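Local coordinates for protein DNA endonuclease i-cvui (Chlorella vulgaris, PDB 5A72) that is a LAGLIDADG homing endonuclease that recognises its specific DNA target as a dimer and probably cleaves it, using divalent metal ions, in intron homing, at residues D20-I25 with V47-T52. Residues are numbered along the deposited sequence; the frame is centred on the assembly and turned at random.
Sequences DADGCI and VFQSTT. With CA (calcium ion), chain F; CA (calcium ion), chain E; nucleotides of chain D.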
loop_
_atom_site.group_PDB
_atom_site.type_symbol
_atom_site.label_atom_id
_atom_site.label_comp_id
_atom_site.label_asym_id
_atom_site.label_seq_id
_atom_site.Cartn_x
_atom_site.Cartn_y
_atom_site.Cartn_z
ATOM N N ASP B 20 -2.892 -3.858 3.682
ATOM C CA ASP B 20 -2.253 -3.143 4.786
ATOM C C ASP B 20 -1.796 -1.742 4.365
ATOM O O ASP B 20 -1.784 -0.819 5.171
ATOM C CB ASP B 20 -1.054 -3.925 5.332
ATOM C CG ASP B 20 -1.416 -4.816 6.515
ATOM O OD1 ASP B 20 -2.472 -4.581 7.142
ATOM O OD2 ASP B 20 -0.634 -5.749 6.823
ATOM N N ALA B 21 -1.439 -1.577 3.096
ATOM C CA ALA B 21 -0.930 -0.299 2.639
ATOM C C ALA B 21 -1.986 0.544 1.913
ATOM O O ALA B 21 -2.303 1.653 2.338
ATOM C CB ALA B 21 0.276 -0.525 1.747
ATOM N N ASP B 22 -2.528 0.007 0.821
ATOM C CA ASP B 22 -3.402 0.763 -0.082
ATOM C C ASP B 22 -4.858 0.388 0.062
ATOM O O ASP B 22 -5.652 0.601 -0.861
ATOM C CB ASP B 22 -2.990 0.547 -1.541
ATOM C CG ASP B 22 -2.113 1.660 -2.071
ATOM O OD1 ASP B 22 -1.632 2.482 -1.260
ATOM O OD2 ASP B 22 -1.898 1.699 -3.305
ATOM N N GLY B 23 -5.198 -0.177 1.217
ATOM C CA GLY B 23 -6.517 -0.727 1.430
ATOM C C GLY B 23 -7.267 -0.055 2.549
ATOM O O GLY B 23 -6.828 0.936 3.112
ATOM N N CYS B 24 -8.414 -0.621 2.876
ATOM C CA CYS B 24 -9.285 -0.030 3.865
ATOM C C CYS B 24 -10.325 -1.038 4.323
ATOM O O CYS B 24 -11.266 -1.340 3.601
ATOM C CB CYS B 24 -9.953 1.218 3.296
ATOM S SG CYS B 24 -11.358 1.827 4.259
ATOM N N ILE B 25 -10.125 -1.568 5.524
ATOM C CA ILE B 25 -11.094 -2.432 6.181
ATOM C C ILE B 25 -11.898 -1.586 7.139
ATOM O O ILE B 25 -11.351 -1.037 8.087
ATOM C CB ILE B 25 -10.416 -3.575 6.932
ATOM C CG1 ILE B 25 -9.544 -4.374 5.959
ATOM C CG2 ILE B 25 -11.449 -4.460 7.577
ATOM C CD1 ILE B 25 -8.698 -5.458 6.610
ATOM N N VAL B 47 -9.872 -1.710 -1.838
ATOM C CA VAL B 47 -8.529 -1.444 -2.345
ATOM C C VAL B 47 -8.569 -0.350 -3.399
ATOM O O VAL B 47 -9.370 -0.393 -4.307
ATOM C CB VAL B 47 -7.913 -2.696 -2.951
ATOM C CG1 VAL B 47 -6.608 -2.361 -3.587
ATOM C CG2 VAL B 47 -7.724 -3.752 -1.878
ATOM N N PHE B 48 -7.707 0.639 -3.274
ATOM C CA PHE B 48 -7.740 1.773 -4.180
ATOM C C PHE B 48 -6.530 1.727 -5.077
ATOM O O PHE B 48 -5.487 1.213 -4.684
ATOM C CB PHE B 48 -7.783 3.078 -3.396
ATOM C CG PHE B 48 -8.802 3.071 -2.302
ATOM C CD1 PHE B 48 -8.477 2.591 -1.039
ATOM C CD2 PHE B 48 -10.092 3.512 -2.541
ATOM C CE1 PHE B 48 -9.421 2.560 -0.024
ATOM C CE2 PHE B 48 -11.038 3.500 -1.536
ATOM C CZ PHE B 48 -10.704 3.019 -0.270
ATOM N N GLN B 49 -6.677 2.233 -6.295
ATOM C CA GLN B 49 -5.543 2.358 -7.196
ATOM C C GLN B 49 -5.915 3.306 -8.313
ATOM O O GLN B 49 -7.098 3.479 -8.621
ATOM C CB GLN B 49 -5.119 0.998 -7.749
ATOM C CG GLN B 49 -3.690 0.959 -8.286
ATOM C CD GLN B 49 -2.618 1.165 -7.214
ATOM O OE1 GLN B 49 -2.883 1.067 -6.023
ATOM N NE2 GLN B 49 -1.401 1.452 -7.648
ATOM N N SER B 50 -4.911 3.959 -8.884
ATOM C CA SER B 50 -5.133 4.797 -10.045
ATOM C C SER B 50 -5.653 3.949 -11.210
ATOM O O SER B 50 -5.145 2.849 -11.466
ATOM C CB SER B 50 -3.849 5.517 -10.435
ATOM O OG SER B 50 -4.139 6.562 -11.342
ATOM N N THR B 51 -6.661 4.461 -11.913
ATOM C CA THR B 51 -7.303 3.708 -12.990
ATOM C C THR B 51 -6.277 3.241 -14.052
ATOM O O THR B 51 -6.498 2.256 -14.767
ATOM C CB THR B 51 -8.418 4.539 -13.668
ATOM O OG1 THR B 51 -9.305 5.066 -12.673
ATOM C CG2 THR B 51 -9.226 3.678 -14.638
ATOM N N THR B 52 -5.138 3.924 -14.121
ATOM C CA THR B 52 -4.093 3.559 -15.065
ATOM C C THR B 52 -3.516 2.185 -14.743
ATOM O O THR B 52 -2.845 1.578 -15.571
ATOM C CB THR B 52 -2.975 4.597 -15.078
ATOM O OG1 THR B 52 -2.391 4.662 -13.774
ATOM C CG2 THR B 52 -3.538 5.965 -15.438
HETATM CA CA CA F . -0.072 3.381 -3.760
HETATM CA CA CA E . -1.290 3.670 3.071
ATOM P P DC D 14 -2.411 4.927 -6.173
ATOM O OP1 DC D 14 -1.531 4.006 -5.421
ATOM O OP2 DC D 14 -2.573 4.758 -7.637
ATOM O "O5'" DC D 14 -3.878 4.914 -5.497
ATOM C "C5'" DC D 14 -4.067 4.417 -4.158
ATOM C "C4'" DC D 14 -3.865 5.512 -3.128
ATOM O "O4'" DC D 14 -4.540 6.729 -3.535
ATOM C "C3'" DC D 14 -4.393 5.199 -1.716
ATOM O "O3'" DC D 14 -3.354 5.407 -0.804
ATOM C "C2'" DC D 14 -5.531 6.218 -1.518
ATOM C "C1'" DC D 14 -5.021 7.351 -2.367
ATOM N N1 DC D 14 -6.005 8.432 -2.737
ATOM C C2 DC D 14 -6.463 9.316 -1.756
ATOM O O2 DC D 14 -6.106 9.148 -0.573
ATOM N N3 DC D 14 -7.299 10.325 -2.124
ATOM C C4 DC D 14 -7.650 10.475 -3.400
ATOM N N4 DC D 14 -8.460 11.491 -3.711
ATOM C C5 DC D 14 -7.188 9.592 -4.415
ATOM C C6 DC D 14 -6.365 8.604 -4.046
ATOM P P DG D 15 -3.564 5.194 0.768
ATOM O OP1 DG D 15 -4.050 6.485 1.312
ATOM O OP2 DG D 15 -2.263 4.718 1.281
ATOM O "O5'" DG D 15 -4.579 3.928 0.882
ATOM C "C5'" DG D 15 -6.036 4.069 1.060
ATOM C "C4'" DG D 15 -6.395 4.948 2.246
ATOM O "O4'" DG D 15 -6.903 6.215 1.766
ATOM C "C3'" DG D 15 -7.471 4.423 3.171
ATOM O "O3'" DG D 15 -7.251 4.986 4.476
ATOM C "C2'" DG D 15 -8.744 4.963 2.513
ATOM C "C1'" DG D 15 -8.282 6.340 2.058
ATOM N N9 DG D 15 -8.919 6.846 0.842
ATOM C C8 DG D 15 -9.002 6.211 -0.372
ATOM N N7 DG D 15 -9.575 6.932 -1.297
ATOM C C5 DG D 15 -9.868 8.137 -0.662
ATOM C C6 DG D 15 -10.501 9.315 -1.160
ATOM O O6 DG D 15 -10.933 9.542 -2.309
ATOM N N1 DG D 15 -10.597 10.299 -0.179
ATOM C C2 DG D 15 -10.148 10.166 1.109
ATOM N N2 DG D 15 -10.326 11.228 1.909
ATOM N N3 DG D 15 -9.558 9.074 1.587
ATOM C C4 DG D 15 -9.453 8.105 0.649
HETATM O O HOH W 1 -1.220 2.058 4.929
HETATM O O HOH W 2 -3.955 3.756 4.101
HETATM O O HOH W 3 0.653 1.813 -5.364
HETATM O O HOH W 4 2.123 4.507 -4.685
#
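Phe48 N donates a nearly linear hydrogen bond to Asp22 O (3.2 Å, N-H...O angle 176°), joining the strand start after the LAGLIDADG helix to its hairpin partner. Beside it Gly23 and Val47 form an antiparallel non-hydrogen-bonded pair, their CA atoms 4.3 Å apart. The packed part gathers round the Phe48 ring. Its CE1 edge meets Cys24 CB in the ring plane at 3.6 Å, while C8 of DG15 of chain D lies 3.4 Å above the centre of one face. CG lies beside the backbone N of Phe48 (chi1 -48°), directing the ring to the DNA, where CD1 also touches the sugar carbon C5' of DG15.

Toward the metals the contact stays buried but becomes polar and hydrated, and past Gln49 the chain opens to solvent at Ser50. Asp22 OD2 binds one calcium ion at 2.5 Å, together with OP1 of DC14 of chain D and two waters; Ala21 O of the second subunit and a further DNA phosphate complete the site. The bent side chain of Gln49 reaches the same DC14 phosphate, its amide plane turned 42° from the Asp22 carboxylate. Ala21 O binds the other calcium ion at 2.4 Å, with Asp22 of the second subunit among its ligands, the shared-metal arrangement of a LAGLIDADG dimer interface. Ser50 N holds DC14 OP2 through a hydrogen bond of 2.8 Å. On the sheet face carrying Val47, its side chain packs on helices 6-22 and 54-64, while backbone bonds from Val47 and Gln49 continue the sheet into strand 76-82.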